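Local structure of chalcone-flavanone isomerase family protein (Arabidopsis thaliana, 4DOO) at residues 23-28 / 200-205; 89-94 / 179-184; 109-114 / 171-176. The protein binds fatty acids, preferentially saturated ones, in the chloroplast and may take part in alpha-linolenic acid metabolism. All coordinates share one frame; numbering follows the deposited sequence.

Interaction 1: residues 23-28 / 200-205; sequences RLLGVG and ASLAFD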
loop_
_atom_site.group_PDB
_atom_site.type_symbol
_atom_site.label_atom_id
_atom_site.label_comp_id
_atom_site.label_asym_id
_atom_site.label_seq_id
_atom_site.Cartn_x
_atom_site.Cartn_y
_atom_site.Cartn_z
ATOM N N ARG A 23 9.893 -7.583 3.690
ATOM C CA ARG A 23 9.059 -8.782 3.711
ATOM C C ARG A 23 7.591 -8.581 3.367
ATOM O O ARG A 23 6.953 -7.636 3.827
ATOM C CB ARG A 23 9.133 -9.452 5.083
ATOM C CG ARG A 23 10.544 -9.715 5.575
ATOM C CD ARG A 23 11.355 -10.592 4.628
ATOM N NE ARG A 23 12.747 -10.691 5.062
ATOM C CZ ARG A 23 13.136 -11.221 6.221
ATOM N NH1 ARG A 23 12.237 -11.713 7.068
ATOM N NH2 ARG A 23 14.421 -11.228 6.551
ATOM N N LEU A 24 7.056 -9.498 2.568
ATOM C CA LEU A 24 5.645 -9.456 2.194
ATOM C C LEU A 24 4.855 -9.854 3.436
ATOM O O LEU A 24 5.054 -10.948 3.986
ATOM C CB LEU A 24 5.359 -10.454 1.070
ATOM C CG LEU A 24 3.902 -10.566 0.616
ATOM C CD1 LEU A 24 3.435 -9.221 0.051
ATOM C CD2 LEU A 24 3.784 -11.671 -0.440
ATOM N N LEU A 25 3.958 -8.977 3.877
ATOM C CA LEU A 25 3.159 -9.247 5.068
ATOM C C LEU A 25 1.675 -9.469 4.789
ATOM O O LEU A 25 0.955 -10.050 5.605
ATOM C CB LEU A 25 3.324 -8.101 6.069
ATOM C CG LEU A 25 4.758 -7.775 6.497
ATOM C CD1 LEU A 25 4.733 -6.602 7.459
ATOM C CD2 LEU A 25 5.405 -8.992 7.157
ATOM N N GLY A 26 1.206 -9.005 3.641
ATOM C CA GLY A 26 -0.197 -9.186 3.316
ATOM C C GLY A 26 -0.464 -9.070 1.831
ATOM O O GLY A 26 0.198 -8.304 1.134
ATOM N N VAL A 27 -1.434 -9.839 1.350
ATOM C CA VAL A 27 -1.806 -9.820 -0.060
ATOM C C VAL A 27 -3.316 -9.680 -0.165
ATOM O O VAL A 27 -4.056 -10.381 0.522
ATOM C CB VAL A 27 -1.358 -11.119 -0.762
ATOM C CG1 VAL A 27 -1.908 -11.168 -2.188
ATOM C CG2 VAL A 27 0.157 -11.186 -0.781
ATOM N N GLY A 28 -3.772 -8.776 -1.027
ATOM C CA GLY A 28 -5.200 -8.571 -1.182
ATOM C C GLY A 28 -5.632 -8.174 -2.582
ATOM O O GLY A 28 -4.825 -8.151 -3.517
ATOM N N ALA A 200 3.210 -7.877 13.538
ATOM C CA ALA A 200 3.349 -8.101 14.973
ATOM C C ALA A 200 4.313 -9.252 15.252
ATOM O O ALA A 200 5.018 -9.254 16.262
ATOM C CB ALA A 200 1.986 -8.403 15.590
ATOM N N SER A 201 4.345 -10.225 14.347
ATOM C CA SER A 201 5.212 -11.392 14.497
ATOM C C SER A 201 6.627 -11.151 13.985
ATOM O O SER A 201 7.583 -11.746 14.477
ATOM C CB SER A 201 4.623 -12.589 13.739
ATOM O OG SER A 201 3.316 -12.901 14.182
ATOM N N LEU A 202 6.747 -10.279 12.990
ATOM C CA LEU A 202 8.024 -9.978 12.347
ATOM C C LEU A 202 9.185 -9.644 13.278
ATOM O O LEU A 202 10.331 -9.979 12.984
ATOM C CB LEU A 202 7.826 -8.847 11.329
ATOM C CG LEU A 202 8.957 -8.573 10.338
ATOM C CD1 LEU A 202 9.325 -9.856 9.598
ATOM C CD2 LEU A 202 8.516 -7.494 9.360
ATOM N N ALA A 203 8.901 -9.002 14.403
ATOM C CA ALA A 203 9.961 -8.638 15.336
ATOM C C ALA A 203 10.562 -9.835 16.069
ATOM O O ALA A 203 11.624 -9.717 16.683
ATOM C CB ALA A 203 9.444 -7.621 16.348
ATOM N N PHE A 204 9.896 -10.985 16.000
ATOM C CA PHE A 204 10.378 -12.180 16.688
ATOM C C PHE A 204 10.998 -13.252 15.790
ATOM O O PHE A 204 11.196 -14.389 16.222
ATOM C CB PHE A 204 9.240 -12.796 17.507
ATOM C CG PHE A 204 8.607 -11.833 18.470
ATOM C CD1 PHE A 204 7.430 -11.166 18.139
ATOM C CD2 PHE A 204 9.214 -11.553 19.690
ATOM C CE1 PHE A 204 6.869 -10.234 19.012
ATOM C CE2 PHE A 204 8.662 -10.624 20.567
ATOM C CZ PHE A 204 7.486 -9.962 20.227
ATOM N N ASP A 205 11.320 -12.896 14.552
ATOM C CA ASP A 205 11.911 -13.862 13.629
ATOM C C ASP A 205 13.422 -14.004 13.805
ATOM O O ASP A 205 14.021 -13.101 14.426
ATOM C CB ASP A 205 11.593 -13.472 12.184
ATOM C CG ASP A 205 10.106 -13.491 11.893
ATOM O OD1 ASP A 205 9.468 -14.538 12.124
ATOM O OD2 ASP A 205 9.574 -12.459 11.431
#

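Interaction 2: residues 89-94 / 179-184; sequences IRLQIV and DLYIGE. With DAO (lauric acid), chain C.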
loop_
_atom_site.group_PDB
_atom_site.type_symbol
_atom_site.label_atom_id
_atom_site.label_comp_id
_atom_site.label_asym_id
_atom_site.label_seq_id
_atom_site.Cartn_x
_atom_site.Cartn_y
_atom_site.Cartn_z
ATOM N N ILE A 89 4.266 -1.176 -1.794
ATOM C CA ILE A 89 2.940 -1.663 -2.145
ATOM C C ILE A 89 3.090 -2.037 -3.615
ATOM O O ILE A 89 3.279 -1.165 -4.460
ATOM C CB ILE A 89 1.846 -0.567 -2.042
ATOM C CG1 ILE A 89 1.747 -0.038 -0.610
ATOM C CG2 ILE A 89 0.504 -1.138 -2.494
ATOM C CD1 ILE A 89 1.403 -1.101 0.411
ATOM N N ARG A 90 3.057 -3.328 -3.917
ATOM C CA ARG A 90 3.173 -3.760 -5.304
ATOM C C ARG A 90 1.796 -4.082 -5.860
ATOM O O ARG A 90 1.071 -4.913 -5.306
ATOM C CB ARG A 90 4.078 -4.990 -5.418
ATOM C CG ARG A 90 4.019 -5.658 -6.787
ATOM C CD ARG A 90 5.145 -6.664 -6.953
ATOM N NE ARG A 90 6.446 -6.003 -6.919
ATOM C CZ ARG A 90 7.606 -6.626 -7.090
ATOM N NH1 ARG A 90 7.633 -7.936 -7.309
ATOM N NH2 ARG A 90 8.739 -5.938 -7.041
ATOM N N LEU A 91 1.433 -3.403 -6.945
ATOM C CA LEU A 91 0.145 -3.614 -7.590
ATOM C C LEU A 91 0.359 -4.372 -8.888
ATOM O O LEU A 91 1.314 -4.102 -9.612
ATOM C CB LEU A 91 -0.530 -2.279 -7.941
ATOM C CG LEU A 91 -0.870 -1.245 -6.873
ATOM C CD1 LEU A 91 0.398 -0.569 -6.390
ATOM C CD2 LEU A 91 -1.820 -0.214 -7.465
ATOM N N GLN A 92 -0.529 -5.320 -9.171
ATOM C CA GLN A 92 -0.482 -6.085 -10.415
ATOM C C GLN A 92 -1.888 -6.013 -10.995
ATOM O O GLN A 92 -2.841 -6.538 -10.409
ATOM C CB GLN A 92 -0.074 -7.537 -10.158
ATOM C CG GLN A 92 1.381 -7.689 -9.740
ATOM C CD GLN A 92 1.804 -9.139 -9.654
ATOM O OE1 GLN A 92 1.821 -9.850 -10.657
ATOM N NE2 GLN A 92 2.141 -9.585 -8.452
ATOM N N ILE A 93 -2.011 -5.348 -12.140
ATOM C CA ILE A 93 -3.303 -5.148 -12.789
ATOM C C ILE A 93 -3.987 -6.437 -13.218
ATOM O O ILE A 93 -3.418 -7.238 -13.959
ATOM C CB ILE A 93 -3.162 -4.210 -14.022
ATOM C CG1 ILE A 93 -2.475 -2.906 -13.604
ATOM C CG2 ILE A 93 -4.535 -3.909 -14.623
ATOM C CD1 ILE A 93 -3.186 -2.154 -12.491
ATOM N N VAL A 94 -5.220 -6.617 -12.750
ATOM C CA VAL A 94 -6.021 -7.796 -13.062
ATOM C C VAL A 94 -7.028 -7.545 -14.193
ATOM O O VAL A 94 -7.075 -8.301 -15.169
ATOM C CB VAL A 94 -6.786 -8.281 -11.805
ATOM C CG1 VAL A 94 -7.731 -9.417 -12.165
ATOM C CG2 VAL A 94 -5.793 -8.734 -10.740
ATOM N N ASP A 179 -2.849 4.410 3.901
ATOM C CA ASP A 179 -4.102 4.239 4.635
ATOM C C ASP A 179 -5.146 3.476 3.830
ATOM O O ASP A 179 -6.021 2.827 4.402
ATOM C CB ASP A 179 -4.669 5.599 5.067
ATOM C CG ASP A 179 -5.776 5.463 6.101
ATOM O OD1 ASP A 179 -6.965 5.621 5.744
ATOM O OD2 ASP A 179 -5.451 5.179 7.273
ATOM N N LEU A 180 -5.054 3.552 2.504
ATOM C CA LEU A 180 -6.000 2.859 1.633
ATOM C C LEU A 180 -5.853 1.351 1.734
ATOM O O LEU A 180 -6.809 0.610 1.518
ATOM C CB LEU A 180 -5.776 3.260 0.169
ATOM C CG LEU A 180 -6.084 4.703 -0.217
ATOM C CD1 LEU A 180 -5.671 4.946 -1.669
ATOM C CD2 LEU A 180 -7.575 4.969 -0.019
ATOM N N TYR A 181 -4.641 0.906 2.046
ATOM C CA TYR A 181 -4.347 -0.517 2.131
ATOM C C TYR A 181 -4.287 -1.095 3.547
ATOM O O TYR A 181 -4.714 -2.228 3.774
ATOM C CB TYR A 181 -3.019 -0.788 1.410
ATOM C CG TYR A 181 -3.019 -0.331 -0.039
ATOM C CD1 TYR A 181 -3.620 -1.103 -1.037
ATOM C CD2 TYR A 181 -2.458 0.892 -0.398
ATOM C CE1 TYR A 181 -3.663 -0.660 -2.364
ATOM C CE2 TYR A 181 -2.494 1.347 -1.716
ATOM C CZ TYR A 181 -3.098 0.567 -2.692
ATOM O OH TYR A 181 -3.139 1.029 -3.990
ATOM N N ILE A 182 -3.774 -0.317 4.493
ATOM C CA ILE A 182 -3.627 -0.798 5.868
ATOM C C ILE A 182 -4.332 0.053 6.930
ATOM O O ILE A 182 -4.062 -0.084 8.125
ATOM C CB ILE A 182 -2.112 -0.917 6.213
ATOM C CG1 ILE A 182 -1.436 -1.843 5.202
ATOM C CG2 ILE A 182 -1.907 -1.486 7.615
ATOM C CD1 ILE A 182 -2.030 -3.240 5.162
ATOM N N GLY A 183 -5.253 0.908 6.500
ATOM C CA GLY A 183 -5.964 1.762 7.436
ATOM C C GLY A 183 -7.280 1.207 7.956
ATOM O O GLY A 183 -7.600 0.033 7.760
ATOM N N GLU A 184 -8.050 2.068 8.614
ATOM C CA GLU A 184 -9.334 1.685 9.192
ATOM C C GLU A 184 -10.359 1.175 8.179
ATOM O O GLU A 184 -11.139 0.265 8.475
ATOM C CB GLU A 184 -9.925 2.873 9.957
ATOM C CG GLU A 184 -11.209 2.563 10.702
ATOM C CD GLU A 184 -11.054 1.400 11.661
ATOM O OE1 GLU A 184 -10.055 1.379 12.415
ATOM O OE2 GLU A 184 -11.933 0.511 11.664
HETATM O O1 DAO C . -7.816 3.834 -6.124
HETATM O O2 DAO C . -6.869 1.845 -6.038
HETATM C C1 DAO C . -6.835 3.089 -5.886
HETATM C C2 DAO C . -5.547 3.721 -5.407
HETATM C C3 DAO C . -4.485 3.610 -6.488
HETATM C C4 DAO C . -3.228 4.408 -6.114
HETATM C C5 DAO C . -2.059 4.058 -7.037
HETATM C C6 DAO C . -2.146 4.816 -8.359
HETATM C C7 DAO C . -1.434 4.070 -9.474
HETATM C C8 DAO C . -1.912 4.572 -10.828
HETATM C C9 DAO C . -1.342 3.737 -11.960
HETATM C C10 DAO C . -1.768 4.310 -13.308
HETATM C C11 DAO C . -0.727 4.001 -14.379
HETATM C C12 DAO C . -1.245 4.373 -15.751
#

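Interaction 3: residues 109-114 / 171-176; sequences ESVGNR and HLLCRS. With DAO (lauric acid), chain C.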
loop_
_atom_site.group_PDB
_atom_site.type_symbol
_atom_site.label_atom_id
_atom_site.label_comp_id
_atom_site.label_asym_id
_atom_site.label_seq_id
_atom_site.Cartn_x
_atom_site.Cartn_y
_atom_site.Cartn_z
ATOM N N GLU A 109 -9.820 10.316 -6.666
ATOM C CA GLU A 109 -10.890 10.263 -5.679
ATOM C C GLU A 109 -10.439 9.547 -4.401
ATOM O O GLU A 109 -10.586 10.083 -3.301
ATOM C CB GLU A 109 -12.114 9.543 -6.252
ATOM C CG GLU A 109 -13.373 9.703 -5.408
ATOM C CD GLU A 109 -14.611 9.137 -6.084
ATOM O OE1 GLU A 109 -14.699 7.899 -6.234
ATOM O OE2 GLU A 109 -15.498 9.931 -6.471
ATOM N N SER A 110 -9.889 8.342 -4.545
ATOM C CA SER A 110 -9.446 7.570 -3.383
ATOM C C SER A 110 -8.329 8.278 -2.615
ATOM O O SER A 110 -8.416 8.460 -1.401
ATOM C CB SER A 110 -8.977 6.175 -3.817
ATOM O OG SER A 110 -7.877 6.256 -4.701
ATOM N N VAL A 111 -7.280 8.679 -3.323
ATOM C CA VAL A 111 -6.174 9.373 -2.678
ATOM C C VAL A 111 -6.666 10.731 -2.179
ATOM O O VAL A 111 -6.312 11.167 -1.084
ATOM C CB VAL A 111 -4.994 9.565 -3.654
ATOM C CG1 VAL A 111 -3.915 10.423 -3.009
ATOM C CG2 VAL A 111 -4.417 8.201 -4.038
ATOM N N GLY A 112 -7.497 11.388 -2.986
ATOM C CA GLY A 112 -8.040 12.680 -2.603
ATOM C C GLY A 112 -8.839 12.608 -1.313
ATOM O O GLY A 112 -8.678 13.452 -0.429
ATOM N N ASN A 113 -9.702 11.602 -1.207
ATOM C CA ASN A 113 -10.528 11.394 -0.018
ATOM C C ASN A 113 -9.643 11.314 1.223
ATOM O O ASN A 113 -9.964 11.879 2.272
ATOM C CB ASN A 113 -11.349 10.098 -0.172
ATOM C CG ASN A 113 -12.066 9.676 1.118
ATOM O OD1 ASN A 113 -11.445 9.174 2.063
ATOM N ND2 ASN A 113 -13.383 9.873 1.155
ATOM N N ARG A 114 -8.514 10.624 1.095
ATOM C CA ARG A 114 -7.601 10.469 2.219
ATOM C C ARG A 114 -6.804 11.728 2.536
ATOM O O ARG A 114 -6.570 12.035 3.707
ATOM C CB ARG A 114 -6.664 9.284 1.970
ATOM C CG ARG A 114 -7.363 7.925 2.021
ATOM C CD ARG A 114 -8.015 7.681 3.380
ATOM N NE ARG A 114 -8.516 6.317 3.539
ATOM C CZ ARG A 114 -9.597 5.831 2.937
ATOM N NH1 ARG A 114 -10.311 6.592 2.120
ATOM N NH2 ARG A 114 -9.968 4.578 3.158
ATOM N N HIS A 171 4.971 13.601 3.880
ATOM C CA HIS A 171 4.525 12.712 4.942
ATOM C C HIS A 171 3.026 12.480 4.752
ATOM O O HIS A 171 2.527 11.366 4.916
ATOM C CB HIS A 171 4.792 13.366 6.300
ATOM C CG HIS A 171 4.562 12.459 7.467
ATOM N ND1 HIS A 171 3.330 11.913 7.757
ATOM C CD2 HIS A 171 5.407 12.008 8.424
ATOM C CE1 HIS A 171 3.426 11.166 8.842
ATOM N NE2 HIS A 171 4.677 11.207 9.267
ATOM N N LEU A 172 2.316 13.544 4.388
ATOM C CA LEU A 172 0.874 13.470 4.177
ATOM C C LEU A 172 0.493 12.491 3.064
ATOM O O LEU A 172 -0.382 11.640 3.248
ATOM C CB LEU A 172 0.325 14.862 3.849
ATOM C CG LEU A 172 -1.159 14.937 3.497
ATOM C CD1 LEU A 172 -1.990 14.396 4.649
ATOM C CD2 LEU A 172 -1.533 16.384 3.194
ATOM N N LEU A 173 1.142 12.617 1.914
ATOM C CA LEU A 173 0.853 11.732 0.788
ATOM C C LEU A 173 1.157 10.273 1.132
ATOM O O LEU A 173 0.362 9.385 0.835
ATOM C CB LEU A 173 1.661 12.149 -0.444
ATOM C CG LEU A 173 1.371 11.360 -1.726
ATOM C CD1 LEU A 173 -0.104 11.474 -2.087
ATOM C CD2 LEU A 173 2.235 11.899 -2.857
ATOM N N CYS A 174 2.306 10.028 1.760
ATOM C CA CYS A 174 2.670 8.662 2.131
ATOM C C CYS A 174 1.608 8.052 3.029
ATOM O O CYS A 174 1.148 6.935 2.798
ATOM C CB CYS A 174 4.017 8.635 2.855
ATOM S SG CYS A 174 5.435 8.870 1.780
ATOM N N ARG A 175 1.218 8.804 4.053
ATOM C CA ARG A 175 0.210 8.362 5.008
ATOM C C ARG A 175 -1.123 8.076 4.323
ATOM O O ARG A 175 -1.759 7.051 4.579
ATOM C CB ARG A 175 0.010 9.446 6.066
ATOM C CG ARG A 175 -0.770 9.012 7.276
ATOM C CD ARG A 175 0.014 7.992 8.077
ATOM N NE ARG A 175 -0.479 7.906 9.445
ATOM C CZ ARG A 175 -1.718 7.560 9.774
ATOM N NH1 ARG A 175 -2.607 7.257 8.837
ATOM N NH2 ARG A 175 -2.070 7.530 11.047
ATOM N N SER A 176 -1.545 8.991 3.457
ATOM C CA SER A 176 -2.813 8.848 2.749
ATOM C C SER A 176 -2.877 7.599 1.878
ATOM O O SER A 176 -3.842 6.834 1.943
ATOM C CB SER A 176 -3.073 10.087 1.889
ATOM O OG SER A 176 -3.157 11.254 2.690
HETATM O O1 DAO C . -7.816 3.834 -6.124
HETATM O O2 DAO C . -6.869 1.845 -6.038
HETATM C C1 DAO C . -6.835 3.089 -5.886
HETATM C C2 DAO C . -5.547 3.721 -5.407
HETATM C C3 DAO C . -4.485 3.610 -6.488
HETATM C C4 DAO C . -3.228 4.408 -6.114
HETATM C C5 DAO C . -2.059 4.058 -7.037
HETATM C C6 DAO C . -2.146 4.816 -8.359
HETATM C C7 DAO C . -1.434 4.070 -9.474
HETATM C C8 DAO C . -1.912 4.572 -10.828
HETATM C C9 DAO C . -1.342 3.737 -11.960
HETATM C C10 DAO C . -1.768 4.310 -13.308
HETATM C C11 DAO C . -0.727 4.001 -14.379
HETATM C C12 DAO C . -1.245 4.373 -15.751
#

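Interaction 1: residues 23-28 / 200-205
Strand residues R23 and L25 meet L202 of helix 189-202 while the backbones stay well apart, and side chains span the distance: the nearest pair of CA atoms, those of R23 and L202, is 8.8 Å apart. In the antiparallel sheet of this chalcone-isomerase-like fold, strand 22-33 carries a classic beta bulge here, since L25 and G26 both face V47 of strand 39-50. A type I turn runs from L202 to D205 and is closed by a weak bond from D205 N to L202 O; just before it in the chain, S201 O accepts a bond from F204 N.

The contact across the segments is made by aliphatic carbons. L25 and L202 cross at about a right angle and touch by one methyl each, CD2 of L25 lying 4.1 Å from CD2 of L202. L202 reaches the strand with its CG anti to the backbone N (chi1 -167°). C51 and V54 of helix 51-61 also pack on L202, so the leucine is shared between sheet and helix. The backbone of the bulge is tied to helix 189-202 as well, because N198 gives a side-chain hydrogen bond to L25 O. D205 carries a charge opposite to that of R23, but with D205 OD2 5.2 Å from R23 NH1 the two make no salt bridge. R23 instead touches L202 through its methylene chain, CG standing 4.2 Å from L202 CD1.

Interaction 2: residues 89-94 / 179-184
The ring of Y181 is held between two aliphatic groups: CG2 of I89 stands over the centre of one face, and CB of its own neighbour L180 lies against the opposite face, displaced toward the rim. The I89 methyl is 3.9 Å from the ring centroid of Y181 and only 10° off the ring normal, a well-centred CH-pi contact. I89 presents this methyl because CG2 is anti to its backbone N, with CG1 beside the N (chi1 -61°). F45 and F187 each add an edge-to-face ring contact with the tyrosine.

At the far end of the ring, CD2 of L91 approaches the phenolic oxygen, 3.9 Å from Y181 OH, and the two side chains cross at about a right angle. I89 and L91 belong to strand 87-93 of the antiparallel sheet of the chalcone-isomerase-like fold, and Y181 to helix 171-182, which lies against that sheet. The carboxyl end of the bound lauric acid lies by this part of the helix, and L180 and Y181 line its pocket. Y181 OH lies 3.8 Å from C3 of the fatty acid, while CD1 of L180 reaches its C2 at 3.9 Å, so the helix borders the first carbons after the carboxylate.

The buried hydroxyl of Y181 is hydrogen-bonded to the hydroxyl of Y43, which in turn bonds the lauric acid. This makes Y181 a second-shell residue of the carboxylate site as well as part of the pocket wall. A phenylalanine in its place would probably leave the Y43 hydroxyl without this mate and freer to turn. R30 and S110 also bond the ligand, and R30 lies close to the Y181 side chain.

Interaction 3: residues 109-114 / 171-176
Helices 100-118 and 171-182 approach closely at R114 and S176, whose CA atoms are only 5.1 Å apart, in a helix-helix contact of the chalcone-isomerase-like fold beside the fatty-acid pocket. The small serine is consistent with so close an approach: CB of S176 lies 3.7 Å from CB of R114, and the methylenes of R114 also rest near S176 O. S176 OG is 3.6 Å from R114 O but bonds within its own helix, to L172 O at 2.9 Å. Its OG stands beside the backbone N (chi1 -61°) and meets that carbonyl from above its plane, 41° out of it; L172 O also accepts the S176 N-H and is therefore gripped twice.

One turn earlier on helix 100-118, V111 crosses L173 obliquely, with CG1 of V111 4.1 Å from CD1 of L173. Next to V111 in the chain is S110, a dodecanoate-binding residue, which gives a hydrogen bond from OG to the lauric acid O1 at 2.8 Å. The R114 guanidinium leads away from S176; its NE forms a salt bridge with D179, one turn further along helix 171-182.

L115 and F118 of helix 100-118 extend the packing on S176 and L172, L127 and F130 of helix 124-131 pack on V111, and L156 of strand 155-160 lies against L173.

Overall arrangement
Helix 171-182 joins interactions 2 and 3, with its end on strand 87-93 and its start on helix 100-118; the two contacts touch through the packing of L180 on R114 and V111. Both reach the same lauric acid. All three contacts are buried; interaction 2 is the most central and interaction 1 the farthest out. Interaction 2 is aromatic and aliphatic, whereas interaction 3, about 12 Å away between centres, is a close helix-helix approach. Interaction 1 is a small aliphatic contact on the other side of the chain's centre from interaction 3, away from the fatty-acid sites, where the following helix, 189-202, meets strand 22-33 of the sheet used by interaction 2.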